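Local coordinates for protein triphenylmethane reductase (Citrobacter sp., PDB 2JL1) that binds NADP and probably uses NADPH to reduce triphenylmethane dyes, an activity of interest for bioremediation, at residues A4-T9 and I30-N35; R34-A39 and V49-Y54. All blocks are in the same frame, centred on the assembly; numbering follows the deposited sequence.

Contact 1 (A4-T9 and I30-N35); sequences AVTGAT and IAIVRN. With NAP (NADP nicotinamide-adenine-dinucleotide phosphate), chain B.
Ala4 and Val5 pair in parallel with Ile30 and Ala31, forming the sheet side of the first beta-alpha-beta unit of a Rossmann fold. The TGxxGxxG turn that begins at Thr6 follows directly. Val5 fastens the two strands with both its peptide groups: its N donates to Ile30 O at 2.9 Å, and its O accepts from Ile32 N, also at 2.9 Å. Strand 3-5 ends there and the chain enters the turn, while strand 29-33 runs on, and Ile32 O takes a weak bond from Ala8 N and another from a water that also accepts from Gly7 N.

The two faces of the sheet are filled differently. On the side of Ala4 and Ile30, the small Ala4 methyl leaves a hollow that Ile32 fills: CG1 lies beside the backbone N (chi1 -65°) and sends CD1 back along the strand, tight against Ala4 CB at 3.5 Å. Phe64 also packs on Ile32. On the side of Val5 and Ala31, two methyls meet: Ala8 CB comes from the turn onto Ala31 CB at 3.6 Å, with Ile17 of helix 11-20 covering both. The same Ala8 methyl has Val33 CG1 beside it at 3.8 Å, and Thr9 CG2 meets that CG1 at 3.6 Å, the Thr9 and Val33 side chains crossing at about a right angle.

With CG2 committed to this apolar patch, Thr9 turns OG1 to the cofactor, donating to O1X of the NADP 2'-phosphate at 2.8 Å. One ordered water joins both segments to the same phosphate: it accepts from Asn35 N at 3.0 Å and donates to Thr9 OG1 and to phosphate oxygen O3X.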
ATOM      1  N   ALA A   4      -6.904  20.339 -10.066  1.00 25.35           N
ATOM      2  CA  ALA A   4      -6.680  19.451 -11.188  1.00 24.59           C
ATOM      3  C   ALA A   4      -7.396  18.142 -10.916  1.00 24.77           C
ATOM      4  O   ALA A   4      -7.452  17.686  -9.765  1.00 24.97           O
ATOM      5  CB  ALA A   4      -5.211  19.200 -11.381  1.00 24.68           C
ATOM      6  N   VAL A   5      -7.942  17.555 -11.972  1.00 23.89           N
ATOM      7  CA  VAL A   5      -8.737  16.325 -11.871  1.00 23.79           C
ATOM      8  C   VAL A   5      -8.160  15.363 -12.874  1.00 23.12           C
ATOM      9  O   VAL A   5      -8.188  15.635 -14.084  1.00 23.15           O
ATOM     10  CB  VAL A   5     -10.222  16.598 -12.212  1.00 23.72           C
ATOM     11  CG1 VAL A   5     -11.092  15.328 -12.104  1.00 23.58           C
ATOM     12  CG2 VAL A   5     -10.798  17.712 -11.329  1.00 25.15           C
ATOM     13  N   THR A   6      -7.618  14.249 -12.394  1.00 23.16           N
ATOM     14  CA  THR A   6      -7.196  13.165 -13.293  1.00 23.70           C
ATOM     15  C   THR A   6      -8.428  12.352 -13.708  1.00 24.29           C
ATOM     16  O   THR A   6      -9.482  12.530 -13.129  1.00 23.73           O
ATOM     17  CB  THR A   6      -6.088  12.279 -12.675  1.00 24.30           C
ATOM     18  OG1 THR A   6      -6.665  11.344 -11.745  1.00 24.59           O
ATOM     19  CG2 THR A   6      -5.052  13.158 -11.963  1.00 24.60           C
ATOM     20  N   GLY A   7      -8.311  11.460 -14.692  1.00 24.45           N
ATOM     21  CA  GLY A   7      -9.507  10.758 -15.208  1.00 25.92           C
ATOM     22  C   GLY A   7     -10.641  11.678 -15.701  1.00 26.17           C
ATOM     23  O   GLY A   7     -11.833  11.292 -15.725  1.00 25.49           O
ATOM     24  N   ALA A   8     -10.266  12.883 -16.130  1.00 26.31           N
ATOM     25  CA  ALA A   8     -11.247  13.951 -16.420  1.00 26.55           C
ATOM     26  C   ALA A   8     -12.250  13.682 -17.549  1.00 26.97           C
ATOM     27  O   ALA A   8     -13.327  14.280 -17.546  1.00 27.11           O
ATOM     28  CB  ALA A   8     -10.557  15.289 -16.634  1.00 26.88           C
ATOM     29  N   THR A   9     -11.899  12.809 -18.500  1.00 26.57           N
ATOM     30  CA  THR A   9     -12.815  12.410 -19.573  1.00 27.41           C
ATOM     31  C   THR A   9     -13.650  11.176 -19.194  1.00 27.04           C
ATOM     32  O   THR A   9     -14.538  10.755 -19.947  1.00 27.36           O
ATOM     33  CB  THR A   9     -12.075  12.096 -20.902  1.00 27.42           C
ATOM     34  OG1 THR A   9     -11.095  11.075 -20.670  1.00 30.27           O
ATOM     35  CG2 THR A   9     -11.388  13.326 -21.451  1.00 28.58           C
ATOM     36  N   ILE A  30      -8.248  22.322 -13.875  1.00 26.81           N
ATOM     37  CA  ILE A  30      -7.368  21.687 -14.859  1.00 25.85           C
ATOM     38  C   ILE A  30      -7.772  20.229 -15.075  1.00 25.98           C
ATOM     39  O   ILE A  30      -7.753  19.418 -14.138  1.00 25.80           O
ATOM     40  CB  ILE A  30      -5.881  21.711 -14.434  1.00 25.83           C
ATOM     41  CG1 ILE A  30      -5.384  23.144 -14.192  1.00 25.24           C
ATOM     42  CG2 ILE A  30      -5.011  21.041 -15.493  1.00 26.22           C
ATOM     43  CD1 ILE A  30      -4.098  23.210 -13.405  1.00 23.94           C
ATOM     44  N   ALA A  31      -8.154  19.905 -16.299  1.00 25.54           N
ATOM     45  CA  ALA A  31      -8.473  18.544 -16.654  1.00 25.56           C
ATOM     46  C   ALA A  31      -7.180  17.866 -17.056  1.00 25.98           C
ATOM     47  O   ALA A  31      -6.484  18.327 -17.966  1.00 24.70           O
ATOM     48  CB  ALA A  31      -9.473  18.507 -17.786  1.00 26.04           C
ATOM     49  N   ILE A  32      -6.839  16.793 -16.344  1.00 25.78           N
ATOM     50  CA  ILE A  32      -5.688  15.988 -16.692  1.00 26.87           C
ATOM     51  C   ILE A  32      -6.228  14.699 -17.292  1.00 27.27           C
ATOM     52  O   ILE A  32      -7.058  14.003 -16.688  1.00 27.61           O
ATOM     53  CB  ILE A  32      -4.739  15.758 -15.489  1.00 27.09           C
ATOM     54  CG1 ILE A  32      -4.137  17.094 -15.046  1.00 28.24           C
ATOM     55  CG2 ILE A  32      -3.607  14.814 -15.874  1.00 27.31           C
ATOM     56  CD1 ILE A  32      -3.575  17.106 -13.642  1.00 29.40           C
ATOM     57  N   VAL A  33      -5.768  14.406 -18.499  1.00 27.85           N
ATOM     58  CA  VAL A  33      -6.347  13.364 -19.364  1.00 28.69           C
ATOM     59  C   VAL A  33      -5.260  12.569 -20.109  1.00 28.67           C
ATOM     60  O   VAL A  33      -4.169  13.071 -20.342  1.00 28.48           O
ATOM     61  CB  VAL A  33      -7.323  13.998 -20.433  1.00 28.27           C
ATOM     62  CG1 VAL A  33      -8.531  14.610 -19.776  1.00 29.38           C
ATOM     63  CG2 VAL A  33      -6.623  15.046 -21.276  1.00 28.35           C
ATOM     64  N   ARG A  34      -5.564  11.332 -20.481  1.00 29.67           N
ATOM     65  CA  ARG A  34      -4.662  10.529 -21.317  1.00 31.17           C
ATOM     66  C   ARG A  34      -4.823  10.866 -22.818  1.00 31.08           C
ATOM     67  O   ARG A  34      -3.839  10.956 -23.568  1.00 31.22           O
ATOM     68  CB  ARG A  34      -4.905   9.033 -21.045  1.00 31.49           C
ATOM     69  CG  ARG A  34      -4.136   8.087 -21.965  1.00 33.34           C
ATOM     70  CD  ARG A  34      -4.339   6.631 -21.559  1.00 34.64           C
ATOM     71  NE  ARG A  34      -5.738   6.212 -21.564  1.00 38.42           N
ATOM     72  CZ  ARG A  34      -6.133   4.940 -21.556  1.00 41.25           C
ATOM     73  NH1 ARG A  34      -5.224   3.968 -21.558  1.00 41.69           N
ATOM     74  NH2 ARG A  34      -7.432   4.635 -21.557  1.00 41.95           N
ATOM     75  N   ASN A  35      -6.064  11.096 -23.237  1.00 31.12           N
ATOM     76  CA  ASN A  35      -6.413  11.304 -24.649  1.00 31.17           C
ATOM     77  C   ASN A  35      -6.880  12.751 -24.776  1.00 31.29           C
ATOM     78  O   ASN A  35      -8.005  13.082 -24.412  1.00 30.65           O
ATOM     79  CB  ASN A  35      -7.516  10.290 -25.045  1.00 31.21           C
ATOM     80  CG  ASN A  35      -7.986  10.409 -26.512  1.00 32.11           C
ATOM     81  OD1 ASN A  35      -7.637  11.334 -27.238  1.00 32.52           O
ATOM     82  ND2 ASN A  35      -8.807   9.452 -26.932  1.00 34.34           N
TER
HETATM   83  PA  NAP B1288     -14.267   5.486 -16.320  1.00 36.33           P
HETATM   84  O1A NAP B1288     -14.045   4.125 -16.881  1.00 36.71           O
HETATM   85  O2A NAP B1288     -15.367   6.252 -16.944  1.00 33.47           O
HETATM   86  O5B NAP B1288     -12.931   6.356 -16.363  1.00 36.23           O
HETATM   87  C5B NAP B1288     -11.640   5.841 -16.119  1.00 38.62           C
HETATM   88  C4B NAP B1288     -10.705   6.994 -16.452  1.00 38.50           C
HETATM   89  O4B NAP B1288      -9.347   6.618 -16.259  1.00 40.48           O
HETATM   90  C3B NAP B1288     -10.887   7.367 -17.923  1.00 38.56           C
HETATM   91  O3B NAP B1288     -10.995   8.762 -18.043  1.00 35.97           O
HETATM   92  C2B NAP B1288      -9.610   6.913 -18.572  1.00 39.72           C
HETATM   93  O2B NAP B1288      -9.214   7.804 -19.567  1.00 43.53           O
HETATM   94  C1B NAP B1288      -8.636   7.009 -17.416  1.00 37.27           C
HETATM   95  N9A NAP B1288      -7.443   6.204 -17.708  1.00 35.60           N
HETATM   96  C8A NAP B1288      -7.377   4.890 -18.081  1.00 35.30           C
HETATM   97  N7A NAP B1288      -6.072   4.571 -18.252  1.00 36.35           N
HETATM   98  C5A NAP B1288      -5.320   5.672 -18.016  1.00 34.60           C
HETATM   99  C6A NAP B1288      -3.946   5.908 -18.056  1.00 35.09           C
HETATM  100  N6A NAP B1288      -3.093   4.941 -18.384  1.00 34.45           N
HETATM  101  N1A NAP B1288      -3.475   7.164 -17.751  1.00 34.41           N
HETATM  102  C2A NAP B1288      -4.348   8.178 -17.423  1.00 33.61           C
HETATM  103  N3A NAP B1288      -5.703   7.942 -17.377  1.00 33.67           N
HETATM  104  C4A NAP B1288      -6.176   6.706 -17.676  1.00 34.70           C
HETATM  105  O3  NAP B1288     -14.544   5.298 -14.730  1.00 34.94           O
HETATM  106  PN  NAP B1288     -15.576   6.052 -13.751  1.00 35.18           P
HETATM  107  O1N NAP B1288     -15.406   7.496 -13.983  1.00 32.01           O
HETATM  108  O2N NAP B1288     -16.922   5.430 -13.894  1.00 35.10           O
HETATM  109  O5D NAP B1288     -14.934   5.723 -12.274  1.00 34.42           O
HETATM  110  C5D NAP B1288     -13.680   6.283 -11.906  1.00 36.46           C
HETATM  111  C4D NAP B1288     -12.730   5.297 -11.217  1.00 37.74           C
HETATM  112  O4D NAP B1288     -13.397   4.687 -10.125  1.00 39.24           O
HETATM  113  C3D NAP B1288     -12.291   4.152 -12.133  1.00 38.77           C
HETATM  114  O3D NAP B1288     -11.094   4.385 -12.831  1.00 38.26           O
HETATM  115  C2D NAP B1288     -12.165   2.956 -11.209  1.00 39.87           C
HETATM  116  O2D NAP B1288     -10.884   2.796 -10.637  1.00 41.63           O
HETATM  117  C1D NAP B1288     -13.118   3.296 -10.083  1.00 41.70           C
HETATM  118  N1N NAP B1288     -14.318   2.457 -10.228  1.00 43.62           N
HETATM  119  C2N NAP B1288     -15.176   2.425  -9.175  1.00 45.88           C
HETATM  120  C3N NAP B1288     -16.287   1.632  -9.221  1.00 45.73           C
HETATM  121  C7N NAP B1288     -17.210   1.577  -8.080  1.00 45.88           C
HETATM  122  O7N NAP B1288     -18.406   0.826  -8.271  1.00 45.63           O
HETATM  123  N7N NAP B1288     -16.837   2.194  -6.953  1.00 43.55           N
HETATM  124  C4N NAP B1288     -16.598   0.923 -10.400  1.00 46.53           C
HETATM  125  C5N NAP B1288     -15.773   1.039 -11.491  1.00 46.88           C
HETATM  126  C6N NAP B1288     -14.588   1.774 -11.377  1.00 45.79           C
HETATM  127  P2B NAP B1288      -9.581   7.566 -21.121  1.00 49.09           P
HETATM  128  O1X NAP B1288     -10.815   8.396 -21.422  1.00 47.46           O
HETATM  129  O2X NAP B1288      -9.871   6.107 -21.430  1.00 46.44           O
HETATM  130  O3X NAP B1288      -8.371   8.050 -21.893  1.00 48.15           O
HETATM  131  O   HOH W   1      -6.479  10.649 -16.922  1.00 42.49           O
HETATM  132  O   HOH W   2      -8.651  10.766 -21.661  1.00 49.44           O

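Contact 2 (R34-A39 and V49-Y54). With NAP (NADP nicotinamide-adenine-dinucleotide phosphate), chain B.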
ATOM      1  N   ARG A  34      -5.564  11.332 -20.481  1.00 29.67           N
ATOM      2  CA  ARG A  34      -4.662  10.529 -21.317  1.00 31.17           C
ATOM      3  C   ARG A  34      -4.823  10.866 -22.818  1.00 31.08           C
ATOM      4  O   ARG A  34      -3.839  10.956 -23.568  1.00 31.22           O
ATOM      5  CB  ARG A  34      -4.905   9.033 -21.045  1.00 31.49           C
ATOM      6  CG  ARG A  34      -4.136   8.087 -21.965  1.00 33.34           C
ATOM      7  CD  ARG A  34      -4.339   6.631 -21.559  1.00 34.64           C
ATOM      8  NE  ARG A  34      -5.738   6.212 -21.564  1.00 38.42           N
ATOM      9  CZ  ARG A  34      -6.133   4.940 -21.556  1.00 41.25           C
ATOM     10  NH1 ARG A  34      -5.224   3.968 -21.558  1.00 41.69           N
ATOM     11  NH2 ARG A  34      -7.432   4.635 -21.557  1.00 41.95           N
ATOM     12  N   ASN A  35      -6.064  11.096 -23.237  1.00 31.12           N
ATOM     13  CA  ASN A  35      -6.413  11.304 -24.649  1.00 31.17           C
ATOM     14  C   ASN A  35      -6.880  12.751 -24.776  1.00 31.29           C
ATOM     15  O   ASN A  35      -8.005  13.082 -24.412  1.00 30.65           O
ATOM     16  CB  ASN A  35      -7.516  10.290 -25.045  1.00 31.21           C
ATOM     17  CG  ASN A  35      -7.986  10.409 -26.512  1.00 32.11           C
ATOM     18  OD1 ASN A  35      -7.637  11.334 -27.238  1.00 32.52           O
ATOM     19  ND2 ASN A  35      -8.807   9.452 -26.932  1.00 34.34           N
ATOM     20  N   VAL A  36      -6.003  13.623 -25.277  1.00 31.68           N
ATOM     21  CA  VAL A  36      -6.297  15.059 -25.321  1.00 32.08           C
ATOM     22  C   VAL A  36      -7.392  15.440 -26.329  1.00 32.84           C
ATOM     23  O   VAL A  36      -8.081  16.443 -26.141  1.00 32.60           O
ATOM     24  CB  VAL A  36      -5.020  15.925 -25.506  1.00 32.37           C
ATOM     25  CG1 VAL A  36      -4.117  15.789 -24.285  1.00 32.51           C
ATOM     26  CG2 VAL A  36      -4.283  15.545 -26.782  1.00 31.53           C
ATOM     27  N   GLU A  37      -7.548  14.631 -27.377  1.00 33.75           N
ATOM     28  CA  GLU A  37      -8.617  14.803 -28.368  1.00 35.43           C
ATOM     29  C   GLU A  37     -10.014  14.634 -27.741  1.00 35.98           C
ATOM     30  O   GLU A  37     -10.927  15.395 -28.059  1.00 35.97           O
ATOM     31  CB  GLU A  37      -8.414  13.829 -29.540  1.00 35.79           C
ATOM     32  CG  GLU A  37      -9.324  14.047 -30.773  1.00 38.45           C
ATOM     33  CD  GLU A  37     -10.676  13.338 -30.662  1.00 41.56           C
ATOM     34  OE1 GLU A  37     -10.841  12.447 -29.787  1.00 43.26           O
ATOM     35  OE2 GLU A  37     -11.579  13.678 -31.463  1.00 43.34           O
ATOM     36  N   LYS A  38     -10.158  13.638 -26.859  1.00 36.57           N
ATOM     37  CA  LYS A  38     -11.363  13.411 -26.040  1.00 37.54           C
ATOM     38  C   LYS A  38     -11.780  14.615 -25.196  1.00 37.71           C
ATOM     39  O   LYS A  38     -12.961  14.815 -24.932  1.00 37.74           O
ATOM     40  CB  LYS A  38     -11.113  12.241 -25.088  1.00 37.52           C
ATOM     41  CG  LYS A  38     -11.591  10.889 -25.542  1.00 40.08           C
ATOM     42  CD  LYS A  38     -12.691  10.367 -24.607  1.00 42.63           C
ATOM     43  CE  LYS A  38     -12.610   8.850 -24.406  1.00 44.80           C
ATOM     44  NZ  LYS A  38     -12.873   8.027 -25.649  1.00 46.29           N
ATOM     45  N   ALA A  39     -10.803  15.403 -24.755  1.00 38.70           N
ATOM     46  CA  ALA A  39     -11.065  16.507 -23.834  1.00 39.77           C
ATOM     47  C   ALA A  39     -11.447  17.833 -24.514  1.00 40.64           C
ATOM     48  O   ALA A  39     -11.430  18.885 -23.869  1.00 40.49           O
ATOM     49  CB  ALA A  39      -9.875  16.698 -22.890  1.00 39.68           C
ATOM     50  N   VAL A  49      -6.763  21.903 -20.313  1.00 27.14           N
ATOM     51  CA  VAL A  49      -6.527  20.460 -20.507  1.00 25.61           C
ATOM     52  C   VAL A  49      -5.018  20.215 -20.489  1.00 25.13           C
ATOM     53  O   VAL A  49      -4.266  20.941 -21.131  1.00 24.18           O
ATOM     54  CB  VAL A  49      -7.114  19.973 -21.876  1.00 25.04           C
ATOM     55  CG1 VAL A  49      -6.587  18.593 -22.258  1.00 25.25           C
ATOM     56  CG2 VAL A  49      -8.644  19.996 -21.876  1.00 24.80           C
ATOM     57  N   ARG A  50      -4.572  19.202 -19.756  1.00 24.70           N
ATOM     58  CA  ARG A  50      -3.163  18.784 -19.806  1.00 24.38           C
ATOM     59  C   ARG A  50      -3.105  17.293 -20.013  1.00 24.46           C
ATOM     60  O   ARG A  50      -3.985  16.582 -19.564  1.00 24.06           O
ATOM     61  CB  ARG A  50      -2.430  19.125 -18.513  1.00 24.13           C
ATOM     62  CG  ARG A  50      -2.276  20.591 -18.259  1.00 23.80           C
ATOM     63  CD  ARG A  50      -1.651  20.828 -16.908  1.00 23.95           C
ATOM     64  NE  ARG A  50      -1.493  22.252 -16.642  1.00 24.09           N
ATOM     65  CZ  ARG A  50      -0.828  22.770 -15.604  1.00 27.39           C
ATOM     66  NH1 ARG A  50      -0.255  21.978 -14.697  1.00 26.63           N
ATOM     67  NH2 ARG A  50      -0.742  24.099 -15.465  1.00 24.43           N
ATOM     68  N   HIS A  51      -2.072  16.836 -20.709  1.00 24.85           N
ATOM     69  CA  HIS A  51      -1.860  15.417 -20.940  1.00 24.73           C
ATOM     70  C   HIS A  51      -1.171  14.812 -19.725  1.00 24.83           C
ATOM     71  O   HIS A  51      -0.130  15.277 -19.302  1.00 24.56           O
ATOM     72  CB  HIS A  51      -0.990  15.210 -22.173  1.00 24.74           C
ATOM     73  CG  HIS A  51      -0.699  13.774 -22.478  1.00 24.92           C
ATOM     74  ND1 HIS A  51       0.585  13.278 -22.544  1.00 25.69           N
ATOM     75  CD2 HIS A  51      -1.521  12.729 -22.746  1.00 24.91           C
ATOM     76  CE1 HIS A  51       0.542  11.990 -22.838  1.00 25.98           C
ATOM     77  NE2 HIS A  51      -0.722  11.631 -22.966  1.00 23.24           N
ATOM     78  N   GLY A  52      -1.755  13.764 -19.176  1.00 25.08           N
ATOM     79  CA  GLY A  52      -1.150  13.075 -18.046  1.00 25.96           C
ATOM     80  C   GLY A  52      -1.544  11.629 -18.184  1.00 26.60           C
ATOM     81  O   GLY A  52      -2.723  11.299 -18.097  1.00 27.15           O
ATOM     82  N   ASP A  53      -0.555  10.780 -18.440  1.00 26.82           N
ATOM     83  CA  ASP A  53      -0.781   9.351 -18.592  1.00 27.41           C
ATOM     84  C   ASP A  53      -0.077   8.604 -17.448  1.00 26.98           C
ATOM     85  O   ASP A  53       1.139   8.751 -17.287  1.00 27.54           O
ATOM     86  CB  ASP A  53      -0.240   8.908 -19.958  1.00 27.96           C
ATOM     87  CG  ASP A  53      -0.559   7.446 -20.280  1.00 30.39           C
ATOM     88  OD1 ASP A  53      -0.691   6.612 -19.347  1.00 30.81           O
ATOM     89  OD2 ASP A  53      -0.671   7.139 -21.483  1.00 31.80           O
ATOM     90  N   TYR A  54      -0.827   7.803 -16.672  1.00 26.82           N
ATOM     91  CA  TYR A  54      -0.278   7.107 -15.477  1.00 26.79           C
ATOM     92  C   TYR A  54       0.847   6.132 -15.812  1.00 27.13           C
ATOM     93  O   TYR A  54       1.583   5.709 -14.940  1.00 25.91           O
ATOM     94  CB  TYR A  54      -1.347   6.342 -14.686  1.00 26.04           C
ATOM     95  CG  TYR A  54      -2.601   7.094 -14.356  1.00 26.26           C
ATOM     96  CD1 TYR A  54      -2.612   8.495 -14.253  1.00 25.06           C
ATOM     97  CD2 TYR A  54      -3.792   6.400 -14.146  1.00 27.98           C
ATOM     98  CE1 TYR A  54      -3.782   9.178 -13.966  1.00 26.43           C
ATOM     99  CE2 TYR A  54      -4.966   7.061 -13.837  1.00 28.85           C
ATOM    100  CZ  TYR A  54      -4.964   8.447 -13.760  1.00 29.67           C
ATOM    101  OH  TYR A  54      -6.135   9.086 -13.453  1.00 29.21           O
TER
HETATM  102  PA  NAP B1288     -14.267   5.486 -16.320  1.00 36.33           P
HETATM  103  O1A NAP B1288     -14.045   4.125 -16.881  1.00 36.71           O
HETATM  104  O2A NAP B1288     -15.367   6.252 -16.944  1.00 33.47           O
HETATM  105  O5B NAP B1288     -12.931   6.356 -16.363  1.00 36.23           O
HETATM  106  C5B NAP B1288     -11.640   5.841 -16.119  1.00 38.62           C
HETATM  107  C4B NAP B1288     -10.705   6.994 -16.452  1.00 38.50           C
HETATM  108  O4B NAP B1288      -9.347   6.618 -16.259  1.00 40.48           O
HETATM  109  C3B NAP B1288     -10.887   7.367 -17.923  1.00 38.56           C
HETATM  110  O3B NAP B1288     -10.995   8.762 -18.043  1.00 35.97           O
HETATM  111  C2B NAP B1288      -9.610   6.913 -18.572  1.00 39.72           C
HETATM  112  O2B NAP B1288      -9.214   7.804 -19.567  1.00 43.53           O
HETATM  113  C1B NAP B1288      -8.636   7.009 -17.416  1.00 37.27           C
HETATM  114  N9A NAP B1288      -7.443   6.204 -17.708  1.00 35.60           N
HETATM  115  C8A NAP B1288      -7.377   4.890 -18.081  1.00 35.30           C
HETATM  116  N7A NAP B1288      -6.072   4.571 -18.252  1.00 36.35           N
HETATM  117  C5A NAP B1288      -5.320   5.672 -18.016  1.00 34.60           C
HETATM  118  C6A NAP B1288      -3.946   5.908 -18.056  1.00 35.09           C
HETATM  119  N6A NAP B1288      -3.093   4.941 -18.384  1.00 34.45           N
HETATM  120  N1A NAP B1288      -3.475   7.164 -17.751  1.00 34.41           N
HETATM  121  C2A NAP B1288      -4.348   8.178 -17.423  1.00 33.61           C
HETATM  122  N3A NAP B1288      -5.703   7.942 -17.377  1.00 33.67           N
HETATM  123  C4A NAP B1288      -6.176   6.706 -17.676  1.00 34.70           C
HETATM  124  O3  NAP B1288     -14.544   5.298 -14.730  1.00 34.94           O
HETATM  125  PN  NAP B1288     -15.576   6.052 -13.751  1.00 35.18           P
HETATM  126  O1N NAP B1288     -15.406   7.496 -13.983  1.00 32.01           O
HETATM  127  O2N NAP B1288     -16.922   5.430 -13.894  1.00 35.10           O
HETATM  128  O5D NAP B1288     -14.934   5.723 -12.274  1.00 34.42           O
HETATM  129  C5D NAP B1288     -13.680   6.283 -11.906  1.00 36.46           C
HETATM  130  C4D NAP B1288     -12.730   5.297 -11.217  1.00 37.74           C
HETATM  131  O4D NAP B1288     -13.397   4.687 -10.125  1.00 39.24           O
HETATM  132  C3D NAP B1288     -12.291   4.152 -12.133  1.00 38.77           C
HETATM  133  O3D NAP B1288     -11.094   4.385 -12.831  1.00 38.26           O
HETATM  134  C2D NAP B1288     -12.165   2.956 -11.209  1.00 39.87           C
HETATM  135  O2D NAP B1288     -10.884   2.796 -10.637  1.00 41.63           O
HETATM  136  C1D NAP B1288     -13.118   3.296 -10.083  1.00 41.70           C
HETATM  137  N1N NAP B1288     -14.318   2.457 -10.228  1.00 43.62           N
HETATM  138  C2N NAP B1288     -15.176   2.425  -9.175  1.00 45.88           C
HETATM  139  C3N NAP B1288     -16.287   1.632  -9.221  1.00 45.73           C
HETATM  140  C7N NAP B1288     -17.210   1.577  -8.080  1.00 45.88           C
HETATM  141  O7N NAP B1288     -18.406   0.826  -8.271  1.00 45.63           O
HETATM  142  N7N NAP B1288     -16.837   2.194  -6.953  1.00 43.55           N
HETATM  143  C4N NAP B1288     -16.598   0.923 -10.400  1.00 46.53           C
HETATM  144  C5N NAP B1288     -15.773   1.039 -11.491  1.00 46.88           C
HETATM  145  C6N NAP B1288     -14.588   1.774 -11.377  1.00 45.79           C
HETATM  146  P2B NAP B1288      -9.581   7.566 -21.121  1.00 49.09           P
HETATM  147  O1X NAP B1288     -10.815   8.396 -21.422  1.00 47.46           O
HETATM  148  O2X NAP B1288      -9.871   6.107 -21.430  1.00 46.44           O
HETATM  149  O3X NAP B1288      -8.371   8.050 -21.893  1.00 48.15           O
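Asp53 OD1 is gripped from two sources, by the amino group N6A of the NADP adenine at 3.1 Å and by the backbone N of Asn55, while the other carboxylate oxygen, OD2, rests against the aliphatic part of Arg34, 3.6 Å from CG. The guanidinium and carboxylate planes stand 88° apart and their charged atoms are not in contact, although the nearby opposite charges may still steady each other.

Arg34 runs out extended and then bends at chi3 (58°), which lays its guanidinium over the adenine, with N7A 3.3 Å from the guanidinium plane. Its edge meanwhile faces the 2'-phosphate: NH2 donates to O2X at 2.9 Å and NE to O3X. Tyr54 completes the adenine site from the opposite side, its ring placed with C2A over the centre, and its backbone N gives N1A an almost straight bond of 2.9 Å (165°). The base is thus read along its edge and enclosed between two flat groups, while the two hydrogen bonds from Arg34 to the 2'-phosphate, which NAD lacks, are consistent with a preference for NADP.

Farther from the cofactor, the His51 ring presents its edge to the Arg34 carbonyl, CD2 coming within 3.0 Å of the O. Val36 CG1 leans on His51 CB at 3.8 Å, the two side chains crossing at about a right angle. Val49 spreads both methyls beneath Ala39, with CG2 3.7 Å from Ala39 CB.

Residues 34-39 form the connection from strand 29-33 to helix 40-44, with Ala39 at the helix N-cap, and they fold over strand 48-51, the outermost strand at this end of the parallel sheet, while Tyr54 packs against Leu60 of helix 57-63 and Val90 of helix 80-96.

Overall arrangement
Contacts 1 and 2 follow one another across the sheet, their centres about 6 Å apart, and share Arg34 and Asn35. Strand 29-33 is the common middle: having paired with strand 3-5, it extends the ladder to strand 48-51 through probable hydrogen bonds from Arg50 N to Ala31 O and from Gly52 N to Val33 O, each 2.8 Å. All three strands deliver their C-terminal ends to the adenosine half of NADP. Contact 1 brings Thr9 of the turn to the 2'-phosphate, contact 2 brings Asp53 and Tyr54 to the adenine, and the shared Arg34 serves both. Tyr54 ties the two together, its OH hydrogen-bonded to Thr6 OG1 and packed near Gly7.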